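Local structure of CG8862 (Drosophila melanogaster, 3ISM) at residues 230-233 with 237-240; 40-45 with 49-54; 100-105 with 188-193; 226-231 with 243-248. The protein is endonuclease G, a mitochondrial, magnesium-dependent nuclease of the DNA/RNA non-specific endonuclease family that probably cleaves both DNA and RNA. All blocks are in the same frame, centred on the assembly; numbering follows the deposited sequence.

Contact 1 of 4, residues 230-233 with 237-240; sequences SVER and LLFF
Glu232 and Leu237 bring their CA atoms to 5.2 Å as the chain leaves helix 228-235 and doubles back along it, and Leu237 N reaches Glu232 O in a weak bond of 3.5 Å. This exit from the helix is part of its packing on the large mixed sheet of the nuclease fold: Val231 and Leu237 both rest on Tyr191 of strand 189-197. Glu232 is the central side chain. With CG anti to its carbonyl carbon (chi1 -71°) and the chain extended beyond, its carboxylate runs along the returning backbone and takes the amide of Phe239, N to OE2 2.8 Å, on the lone pair facing away from the other oxygen. The same OE2 has a stronger partner in Arg245, whose NH2 forms a salt bridge to it, so one buried oxygen is held by a charge and by a backbone N-H. Leu238 CD2 closes against Glu232 CD at 4.0 Å, while beyond it His82 of the second subunit packs on Leu238. The Val231 and Phe239 side chains cross at about a right angle, CG1 to CE2 3.7 Å. Beside them, Glu232 CG comes obliquely to the same ring, 3.4 Å from Phe239 CD2.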
# COMPACT_ATOMS: atom_id res chain seq x y z
N SER B 230 -14.72 -6.37 -8.23
CA SER B 230 -14.03 -6.80 -7.01
C SER B 230 -12.51 -6.65 -7.17
O SER B 230 -11.82 -6.34 -6.19
CB SER B 230 -14.38 -8.23 -6.65
OG SER B 230 -13.82 -9.08 -7.62
N VAL B 231 -11.98 -6.83 -8.38
CA VAL B 231 -10.56 -6.52 -8.64
C VAL B 231 -10.30 -5.01 -8.47
O VAL B 231 -9.31 -4.61 -7.87
CB VAL B 231 -10.10 -6.96 -10.07
CG1 VAL B 231 -8.58 -6.78 -10.23
CG2 VAL B 231 -10.48 -8.42 -10.39
N GLU B 232 -11.19 -4.19 -9.03
CA GLU B 232 -11.10 -2.74 -8.93
C GLU B 232 -11.11 -2.27 -7.48
O GLU B 232 -10.28 -1.47 -7.07
CB GLU B 232 -12.25 -2.10 -9.71
CG GLU B 232 -12.07 -2.26 -11.22
CD GLU B 232 -13.15 -1.64 -12.06
OE1 GLU B 232 -14.32 -1.70 -11.66
OE2 GLU B 232 -12.84 -1.11 -13.15
N ARG B 233 -12.03 -2.80 -6.70
CA ARG B 233 -12.14 -2.42 -5.31
C ARG B 233 -10.88 -2.80 -4.53
O ARG B 233 -10.37 -2.00 -3.74
CB ARG B 233 -13.38 -3.10 -4.71
CG ARG B 233 -14.14 -2.25 -3.73
CD ARG B 233 -15.33 -3.02 -3.21
NE ARG B 233 -16.58 -2.75 -3.92
CZ ARG B 233 -17.44 -1.80 -3.54
NH1 ARG B 233 -17.15 -1.02 -2.50
NH2 ARG B 233 -18.58 -1.62 -4.21
N LEU B 237 -7.90 0.71 -8.36
CA LEU B 237 -7.74 1.11 -9.77
C LEU B 237 -9.05 0.91 -10.49
O LEU B 237 -9.84 0.07 -10.09
CB LEU B 237 -6.69 0.23 -10.47
CG LEU B 237 -5.24 0.30 -9.97
CD1 LEU B 237 -4.35 -0.78 -10.60
CD2 LEU B 237 -4.66 1.70 -10.20
N LEU B 238 -9.27 1.65 -11.58
CA LEU B 238 -10.41 1.38 -12.45
C LEU B 238 -9.93 0.95 -13.83
O LEU B 238 -9.16 1.66 -14.49
CB LEU B 238 -11.34 2.60 -12.56
CG LEU B 238 -12.02 3.10 -11.27
CD1 LEU B 238 -12.53 4.52 -11.48
CD2 LEU B 238 -13.15 2.18 -10.78
N PHE B 239 -10.39 -0.22 -14.27
CA PHE B 239 -9.96 -0.80 -15.55
C PHE B 239 -10.96 -0.51 -16.64
O PHE B 239 -12.18 -0.51 -16.41
CB PHE B 239 -9.71 -2.32 -15.41
CG PHE B 239 -8.85 -2.69 -14.24
CD1 PHE B 239 -7.47 -2.44 -14.26
CD2 PHE B 239 -9.40 -3.27 -13.12
CE1 PHE B 239 -6.67 -2.76 -13.16
CE2 PHE B 239 -8.62 -3.59 -12.01
CZ PHE B 239 -7.24 -3.35 -12.04
N PHE B 240 -10.44 -0.23 -17.84
CA PHE B 240 -11.27 0.01 -19.01
C PHE B 240 -12.36 1.04 -18.70
O PHE B 240 -13.54 0.87 -19.06
CB PHE B 240 -11.83 -1.33 -19.52
CG PHE B 240 -10.75 -2.33 -19.90
CD1 PHE B 240 -10.17 -2.30 -21.17
CD2 PHE B 240 -10.29 -3.27 -18.98
CE1 PHE B 240 -9.17 -3.19 -21.51
CE2 PHE B 240 -9.28 -4.16 -19.32
CZ PHE B 240 -8.72 -4.12 -20.59

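Contact 2 of 4, residues 40-45 with 49-54; sequences VLSYDR and VPHWVF
Val40 and Phe54 exchange two backbone bonds at the open end of the beta hairpin formed by strands 40-44 and 49-57, Val40 N to Phe54 O at 3.1 Å and the shorter Phe54 N to Val40 O. Ser42 N continues the pattern to Trp52 O, and Asp44 N gives to Val49 O near the turn. Between them lies a classic beta bulge: Ser42 O faces both His51 and Trp52, taking the His51 amide at 2.7 Å and the Trp52 amide through a weaker bond.

The indole of Trp52, swung between its backbone N and carbonyl carbon (chi1 53°), lies beneath Ser42, whose CB stands 3.4 Å from the centroid of the five-membered ring as a CH-pi contact. Trp52 NE1 donates to a water that in turn donates to Ser42 OG (2.7 Å), and Ser42 OG also bonds to Asp31 O. Replacing Trp52 by alanine would probably deprive this water of its N-H donor and open a gap beneath Ser42 CB and Val40 CG1.

On the same face Asp44 stacks over the His51 ring, CB 3.5 Å from its centroid and the carboxylate turned 11° from the ring plane. A second water donates to both Asp44 OD2 and Pro50 O, and Asn47 ND2 also binds OD2. His51 NE2 is hydrogen-bonded to Asp31 OD2. With one carboxylate over its face and another at its nitrogen, the imidazole would probably be easier to protonate than in water.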
# COMPACT_ATOMS: atom_id res chain seq x y z
N VAL B 40 2.94 -0.63 -21.43
CA VAL B 40 2.92 0.54 -20.55
C VAL B 40 3.00 0.07 -19.10
O VAL B 40 2.42 -0.96 -18.75
CB VAL B 40 1.66 1.43 -20.80
CG1 VAL B 40 1.66 2.66 -19.90
CG2 VAL B 40 1.60 1.87 -22.27
N LEU B 41 3.74 0.80 -18.28
CA LEU B 41 4.00 0.39 -16.90
C LEU B 41 3.77 1.52 -15.91
O LEU B 41 4.30 2.61 -16.10
CB LEU B 41 5.44 -0.12 -16.79
CG LEU B 41 5.95 -0.58 -15.41
CD1 LEU B 41 6.60 -1.95 -15.58
CD2 LEU B 41 6.94 0.38 -14.84
N SER B 42 3.00 1.26 -14.86
CA SER B 42 2.91 2.17 -13.72
C SER B 42 3.71 1.53 -12.60
O SER B 42 3.45 0.38 -12.23
CB SER B 42 1.46 2.39 -13.32
OG SER B 42 1.32 2.99 -12.04
N TYR B 43 4.72 2.24 -12.09
CA TYR B 43 5.66 1.67 -11.13
C TYR B 43 5.32 2.10 -9.70
O TYR B 43 5.09 3.29 -9.44
CB TYR B 43 7.10 2.08 -11.44
CG TYR B 43 8.14 1.32 -10.64
CD1 TYR B 43 8.30 -0.06 -10.81
CD2 TYR B 43 8.94 1.97 -9.70
CE1 TYR B 43 9.26 -0.77 -10.07
CE2 TYR B 43 9.90 1.27 -8.96
CZ TYR B 43 10.05 -0.10 -9.16
OH TYR B 43 11.01 -0.80 -8.46
N ASP B 44 5.29 1.13 -8.80
CA ASP B 44 5.02 1.40 -7.38
C ASP B 44 6.37 1.53 -6.67
O ASP B 44 6.99 0.52 -6.34
CB ASP B 44 4.18 0.26 -6.80
CG ASP B 44 3.76 0.49 -5.36
OD1 ASP B 44 4.25 1.46 -4.74
OD2 ASP B 44 2.92 -0.28 -4.84
N ARG B 45 6.82 2.77 -6.48
CA ARG B 45 8.12 3.05 -5.86
C ARG B 45 8.25 2.56 -4.41
O ARG B 45 9.35 2.24 -3.97
CB ARG B 45 8.45 4.54 -5.92
CG ARG B 45 8.77 5.01 -7.34
CD ARG B 45 9.01 6.51 -7.38
NE ARG B 45 7.80 7.27 -7.07
CZ ARG B 45 7.80 8.59 -6.81
NH1 ARG B 45 8.93 9.27 -6.80
NH2 ARG B 45 6.65 9.21 -6.57
N VAL B 49 7.76 -2.76 -7.22
CA VAL B 49 7.13 -3.61 -8.26
C VAL B 49 6.12 -2.72 -9.03
O VAL B 49 5.88 -1.60 -8.62
CB VAL B 49 6.36 -4.83 -7.65
CG1 VAL B 49 7.29 -5.69 -6.81
CG2 VAL B 49 5.18 -4.39 -6.81
N PRO B 50 5.57 -3.21 -10.17
CA PRO B 50 4.53 -2.37 -10.78
C PRO B 50 3.27 -2.19 -9.92
O PRO B 50 2.94 -3.05 -9.12
CB PRO B 50 4.16 -3.15 -12.05
CG PRO B 50 5.32 -4.03 -12.33
CD PRO B 50 5.86 -4.41 -10.97
N HIS B 51 2.57 -1.07 -10.08
CA HIS B 51 1.15 -1.04 -9.74
C HIS B 51 0.41 -1.88 -10.79
O HIS B 51 -0.45 -2.66 -10.44
CB HIS B 51 0.58 0.37 -9.81
CG HIS B 51 1.04 1.29 -8.71
ND1 HIS B 51 0.68 1.10 -7.39
CD2 HIS B 51 1.77 2.43 -8.75
CE1 HIS B 51 1.19 2.09 -6.66
NE2 HIS B 51 1.86 2.90 -7.46
N TRP B 52 0.72 -1.67 -12.06
CA TRP B 52 0.06 -2.36 -13.18
C TRP B 52 0.92 -2.27 -14.44
O TRP B 52 1.81 -1.40 -14.54
CB TRP B 52 -1.35 -1.80 -13.47
CG TRP B 52 -1.44 -0.29 -13.68
CD1 TRP B 52 -1.77 0.64 -12.75
CD2 TRP B 52 -1.24 0.43 -14.91
NE1 TRP B 52 -1.76 1.91 -13.30
CE2 TRP B 52 -1.43 1.80 -14.63
CE3 TRP B 52 -0.89 0.06 -16.21
CZ2 TRP B 52 -1.29 2.80 -15.60
CZ3 TRP B 52 -0.75 1.06 -17.19
CH2 TRP B 52 -0.94 2.41 -16.87
N VAL B 53 0.68 -3.19 -15.37
CA VAL B 53 1.17 -3.01 -16.73
C VAL B 53 -0.04 -3.14 -17.68
O VAL B 53 -1.07 -3.73 -17.31
CB VAL B 53 2.27 -4.02 -17.12
CG1 VAL B 53 3.48 -3.90 -16.24
CG2 VAL B 53 1.72 -5.45 -17.10
N PHE B 54 0.10 -2.59 -18.88
CA PHE B 54 -0.96 -2.65 -19.86
C PHE B 54 -0.41 -3.10 -21.22
O PHE B 54 0.67 -2.69 -21.64
CB PHE B 54 -1.69 -1.29 -19.99
CG PHE B 54 -3.17 -1.43 -20.09
CD1 PHE B 54 -3.98 -1.20 -18.98
CD2 PHE B 54 -3.77 -1.88 -21.27
CE1 PHE B 54 -5.37 -1.38 -19.05
CE2 PHE B 54 -5.15 -2.06 -21.35
CZ PHE B 54 -5.95 -1.82 -20.23
O HOH W 1 -1.13 3.90 -11.30
O HOH W 2 2.12 -2.63 -6.32

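Contact 3 of 4, residues 100-105 with 188-193; sequences GHMAAA and THFYKV
Met102 lays the end of its side chain against the CD1-CE1 side of the Phe190 ring, with CE 3.6 Å from Phe190 CE1. Its chain, bent at chi2 (-63°) and again at chi3 (93°), brings the sulfur to the same pair of atoms, SD 3.7 Å from Phe190 CD1. This is a Met-aromatic contact of oblique approach: SD lies 4.7 Å from the ring centroid. It joins the residue just after strand 98-101 to strand 189-197 of the large sheet. Strands 98-101 and 124-127 with helix 136-146 are consistent with the beta-beta-alpha arrangement of the His-Me finger family, and His101, the predicted proton acceptor, immediately precedes Met102.

The second link runs through water. Lys192 NZ stops 4.0 Å short of Met102 O, and two waters span the distance. One donates to Met102 O at 2.8 Å, accepts from Ala104 N, and takes a weak bond from Lys192 NZ; the other accepts from Lys192 NZ at 2.9 Å and lies near Met102 O, though it has more acceptors around it than protons to give. Thr158 OG1 is a direct protein partner of NZ. The Lys192 side chain also comes to about 4 Å, nearest atoms, from that of Glu141, seen to bind magnesium in a structure of this protein. This buried ammonium probably polarises both waters and brings positive charge beside the Glu141 carboxylate.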
# COMPACT_ATOMS: atom_id res chain seq x y z
N GLY B 100 9.16 -12.46 -11.49
CA GLY B 100 7.99 -12.79 -12.32
C GLY B 100 7.53 -11.63 -13.19
O GLY B 100 7.16 -10.56 -12.66
N HIS B 101 7.58 -11.83 -14.51
CA HIS B 101 7.12 -10.82 -15.46
C HIS B 101 5.66 -10.45 -15.18
O HIS B 101 4.81 -11.34 -15.05
CB HIS B 101 7.14 -11.37 -16.89
CG HIS B 101 8.49 -11.50 -17.50
ND1 HIS B 101 9.32 -12.58 -17.27
CD2 HIS B 101 9.13 -10.72 -18.40
CE1 HIS B 101 10.43 -12.44 -17.98
NE2 HIS B 101 10.34 -11.32 -18.67
N MET B 102 5.38 -9.15 -15.13
CA MET B 102 4.00 -8.69 -15.26
C MET B 102 3.57 -8.67 -16.74
O MET B 102 2.61 -9.33 -17.11
CB MET B 102 3.78 -7.33 -14.56
CG MET B 102 4.03 -7.34 -13.05
SD MET B 102 2.92 -8.40 -12.06
CE MET B 102 3.89 -9.94 -12.01
N ALA B 103 4.29 -7.92 -17.58
CA ALA B 103 4.14 -8.02 -19.02
C ALA B 103 5.05 -9.16 -19.48
O ALA B 103 6.28 -9.01 -19.44
CB ALA B 103 4.55 -6.71 -19.71
N ALA B 104 4.45 -10.28 -19.88
CA ALA B 104 5.20 -11.49 -20.24
C ALA B 104 6.02 -11.31 -21.51
O ALA B 104 5.61 -10.63 -22.46
CB ALA B 104 4.26 -12.69 -20.39
N ALA B 105 7.20 -11.93 -21.53
CA ALA B 105 8.12 -11.82 -22.66
C ALA B 105 7.50 -12.36 -23.96
O ALA B 105 7.78 -11.85 -25.05
CB ALA B 105 9.40 -12.55 -22.33
N THR B 188 0.25 -10.77 -2.46
CA THR B 188 -0.52 -11.92 -1.99
C THR B 188 -1.19 -12.62 -3.20
O THR B 188 -1.41 -13.81 -3.19
CB THR B 188 -1.63 -11.51 -0.96
OG1 THR B 188 -2.65 -10.73 -1.62
CG2 THR B 188 -1.02 -10.71 0.17
N HIS B 189 -1.50 -11.83 -4.23
CA HIS B 189 -2.29 -12.27 -5.40
C HIS B 189 -1.89 -11.43 -6.61
O HIS B 189 -1.28 -10.37 -6.45
CB HIS B 189 -3.80 -12.06 -5.18
CG HIS B 189 -4.40 -12.87 -4.06
ND1 HIS B 189 -4.21 -12.55 -2.73
CD2 HIS B 189 -5.25 -13.92 -4.07
CE1 HIS B 189 -4.88 -13.40 -1.97
NE2 HIS B 189 -5.52 -14.25 -2.76
N PHE B 190 -2.25 -11.89 -7.80
CA PHE B 190 -2.13 -11.10 -9.02
C PHE B 190 -3.43 -11.17 -9.82
O PHE B 190 -4.17 -12.12 -9.68
CB PHE B 190 -0.96 -11.61 -9.87
CG PHE B 190 0.39 -11.46 -9.23
CD1 PHE B 190 1.12 -10.29 -9.38
CD2 PHE B 190 0.93 -12.50 -8.47
CE1 PHE B 190 2.36 -10.14 -8.77
CE2 PHE B 190 2.19 -12.37 -7.87
CZ PHE B 190 2.90 -11.18 -8.01
N TYR B 191 -3.70 -10.18 -10.65
CA TYR B 191 -4.91 -10.21 -11.49
C TYR B 191 -4.54 -10.02 -12.95
O TYR B 191 -3.48 -9.48 -13.25
CB TYR B 191 -5.91 -9.09 -11.10
CG TYR B 191 -5.32 -7.71 -11.23
CD1 TYR B 191 -5.21 -7.07 -12.47
CD2 TYR B 191 -4.87 -7.04 -10.10
CE1 TYR B 191 -4.63 -5.82 -12.57
CE2 TYR B 191 -4.31 -5.78 -10.19
CZ TYR B 191 -4.19 -5.19 -11.42
OH TYR B 191 -3.63 -3.95 -11.48
N LYS B 192 -5.45 -10.42 -13.83
CA LYS B 192 -5.46 -9.97 -15.22
C LYS B 192 -6.89 -9.57 -15.53
O LYS B 192 -7.82 -10.34 -15.29
CB LYS B 192 -5.01 -11.06 -16.18
CG LYS B 192 -3.49 -11.28 -16.20
CD LYS B 192 -3.11 -12.24 -17.32
CE LYS B 192 -1.61 -12.57 -17.32
NZ LYS B 192 -0.78 -11.40 -17.71
N VAL B 193 -7.05 -8.37 -16.06
CA VAL B 193 -8.36 -7.91 -16.50
C VAL B 193 -8.24 -7.64 -17.99
O VAL B 193 -7.37 -6.89 -18.42
CB VAL B 193 -8.86 -6.66 -15.69
CG1 VAL B 193 -10.23 -6.20 -16.21
CG2 VAL B 193 -8.95 -6.99 -14.20
O HOH W 3 1.38 -10.19 -19.51
O HOH W 4 1.86 -12.08 -16.60

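Contact 4 of 4, residues 226-231 with 243-248; sequences VPPESV and INRKQL
Arg245 and Glu229 meet through a salt bridge, Arg245 NH1 to Glu229 OE2 at 3.1 Å with an N-H...O angle of 159°. The acceptor lies close to the guanidinium plane, but NH1 comes at OE2 from above the carboxylate, the two flat groups being turned 68° apart. Glu229 was modelled in two conformers, so the bridge is described for one of them and its occupancy is doubtful. Pro228 CB lies over one face of the guanidinium, 3.8 Å from Arg245 NH1. The arginine chain is bent at chi2 (-98°) on its way to the helix. Its other amino group, NH2, has its stronger partner in Glu232 and makes a weak bond to Phe239 O. A leucine in place of Arg245 would probably leave both Glu229 and Glu232 without their positive mate.

Pro228 and Glu229 belong to the first turn of helix 228-235, with Pro227 at the N-cap. Pro227 O accepts from Ser230 OG at 2.6 Å and from Ser230 N at 3.0 Å, fixing the turn that carries Glu229. Across from it, Arg245 sits in a type I turn closed by Gln247 N to Asn244 O, 2.8 Å, while Asn244 OD1 takes a weak bond from Lys246 N in an Asx turn. Farther out, Pro228 rests on Met205 and Ser207 of strand 203-211, and Phe84 of the second subunit packs against Glu229.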
# COMPACT_ATOMS: atom_id res chain seq x y z
N VAL B 226 -13.19 -13.80 -11.35
CA VAL B 226 -13.76 -12.92 -10.34
C VAL B 226 -14.46 -11.74 -11.06
O VAL B 226 -13.99 -11.33 -12.12
CB VAL B 226 -12.63 -12.35 -9.40
CG1 VAL B 226 -13.20 -11.64 -8.22
CG2 VAL B 226 -11.71 -13.45 -8.89
N PRO B 227 -15.57 -11.20 -10.49
CA PRO B 227 -16.12 -9.97 -11.06
C PRO B 227 -15.09 -8.85 -11.10
O PRO B 227 -14.40 -8.64 -10.11
CB PRO B 227 -17.25 -9.61 -10.08
CG PRO B 227 -17.69 -10.93 -9.54
CD PRO B 227 -16.42 -11.73 -9.40
N PRO B 228 -14.98 -8.14 -12.24
CA PRO B 228 -13.97 -7.09 -12.40
C PRO B 228 -14.02 -6.00 -11.33
O PRO B 228 -12.98 -5.49 -10.95
CB PRO B 228 -14.29 -6.50 -13.78
CG PRO B 228 -15.67 -6.97 -14.10
CD PRO B 228 -15.81 -8.30 -13.44
N GLU B 229 -15.23 -5.70 -10.84
CA GLU B 229 -15.45 -4.68 -9.82
C GLU B 229 -14.79 -5.07 -8.51
O GLU B 229 -14.33 -4.22 -7.75
CB GLU B 229 -16.95 -4.47 -9.60
CG GLU B 229 -17.70 -3.87 -10.80
CD GLU B 229 -18.08 -4.89 -11.86
OE1 GLU B 229 -18.02 -6.12 -11.58
OE2 GLU B 229 -18.45 -4.47 -12.98
N SER B 230 -14.72 -6.37 -8.23
CA SER B 230 -14.03 -6.80 -7.01
C SER B 230 -12.51 -6.65 -7.17
O SER B 230 -11.82 -6.34 -6.19
CB SER B 230 -14.38 -8.23 -6.65
OG SER B 230 -13.82 -9.08 -7.62
N VAL B 231 -11.98 -6.83 -8.38
CA VAL B 231 -10.56 -6.52 -8.64
C VAL B 231 -10.30 -5.01 -8.47
O VAL B 231 -9.31 -4.61 -7.87
CB VAL B 231 -10.10 -6.96 -10.07
CG1 VAL B 231 -8.58 -6.78 -10.23
CG2 VAL B 231 -10.48 -8.42 -10.39
N ILE B 243 -14.99 2.18 -21.19
CA ILE B 243 -16.11 1.29 -21.47
C ILE B 243 -17.14 1.31 -20.34
O ILE B 243 -16.82 1.01 -19.19
CB ILE B 243 -15.64 -0.17 -21.66
CG1 ILE B 243 -14.48 -0.24 -22.66
CG2 ILE B 243 -16.81 -1.08 -22.10
CD1 ILE B 243 -13.85 -1.62 -22.81
N ASN B 244 -18.38 1.67 -20.66
CA ASN B 244 -19.52 1.46 -19.76
C ASN B 244 -19.78 -0.06 -19.71
O ASN B 244 -19.94 -0.70 -20.75
CB ASN B 244 -20.74 2.23 -20.31
CG ASN B 244 -22.03 1.99 -19.52
OD1 ASN B 244 -22.03 1.50 -18.39
ND2 ASN B 244 -23.15 2.38 -20.12
N ARG B 245 -19.82 -0.62 -18.50
CA ARG B 245 -19.98 -2.08 -18.32
C ARG B 245 -21.32 -2.60 -18.84
O ARG B 245 -21.47 -3.80 -19.10
CB ARG B 245 -19.81 -2.47 -16.85
CG ARG B 245 -18.45 -2.15 -16.25
CD ARG B 245 -17.50 -3.35 -16.22
NE ARG B 245 -16.12 -2.88 -16.19
CZ ARG B 245 -15.37 -2.75 -15.10
NH1 ARG B 245 -15.85 -3.09 -13.90
NH2 ARG B 245 -14.13 -2.30 -15.21
N LYS B 246 -22.28 -1.69 -19.01
CA LYS B 246 -23.57 -2.02 -19.58
C LYS B 246 -23.49 -2.22 -21.09
O LYS B 246 -24.45 -2.68 -21.71
CB LYS B 246 -24.61 -0.94 -19.25
CG LYS B 246 -24.96 -0.87 -17.77
CD LYS B 246 -26.22 -0.04 -17.54
CE LYS B 246 -26.69 -0.11 -16.10
NZ LYS B 246 -25.67 0.47 -15.16
N GLN B 247 -22.35 -1.87 -21.68
CA GLN B 247 -22.16 -2.07 -23.12
C GLN B 247 -21.21 -3.23 -23.47
O GLN B 247 -20.89 -3.44 -24.64
CB GLN B 247 -21.71 -0.77 -23.81
CG GLN B 247 -22.86 0.05 -24.35
CD GLN B 247 -22.45 1.46 -24.73
OE1 GLN B 247 -21.61 2.08 -24.07
NE2 GLN B 247 -23.04 1.98 -25.80
N LEU B 248 -20.77 -3.96 -22.45
CA LEU B 248 -20.05 -5.20 -22.69
C LEU B 248 -21.06 -6.24 -23.18
O LEU B 248 -22.26 -6.12 -22.91
CB LEU B 248 -19.35 -5.69 -21.42
CG LEU B 248 -18.11 -4.91 -21.00
CD1 LEU B 248 -17.61 -5.34 -19.62
CD2 LEU B 248 -17.00 -5.02 -22.05

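How the contacts relate
Along the chain contact 2 comes first, contact 3 next, and contacts 1 and 4 last, both starting from helix 228-235. Contacts 2 and 3 reach the same mixed sheet with centres 10 Å apart, meeting where Pro50 and Val53 pack on Met102 and Ala103 beside the active site. Contacts 1 and 4 have centres about 8 Å apart, share Ser230 and Val231 and are joined by the Arg245-Glu232 salt bridge. Tyr191 of strand 189-197 packs between the groups, touching Trp52, Val231, Leu237 and Phe239, and Phe240 meets Phe54. Contact 4, centres about 21 Å from contact 2, marks the far side: the helix covers the sheet and faces the second subunit, away from the magnesium site.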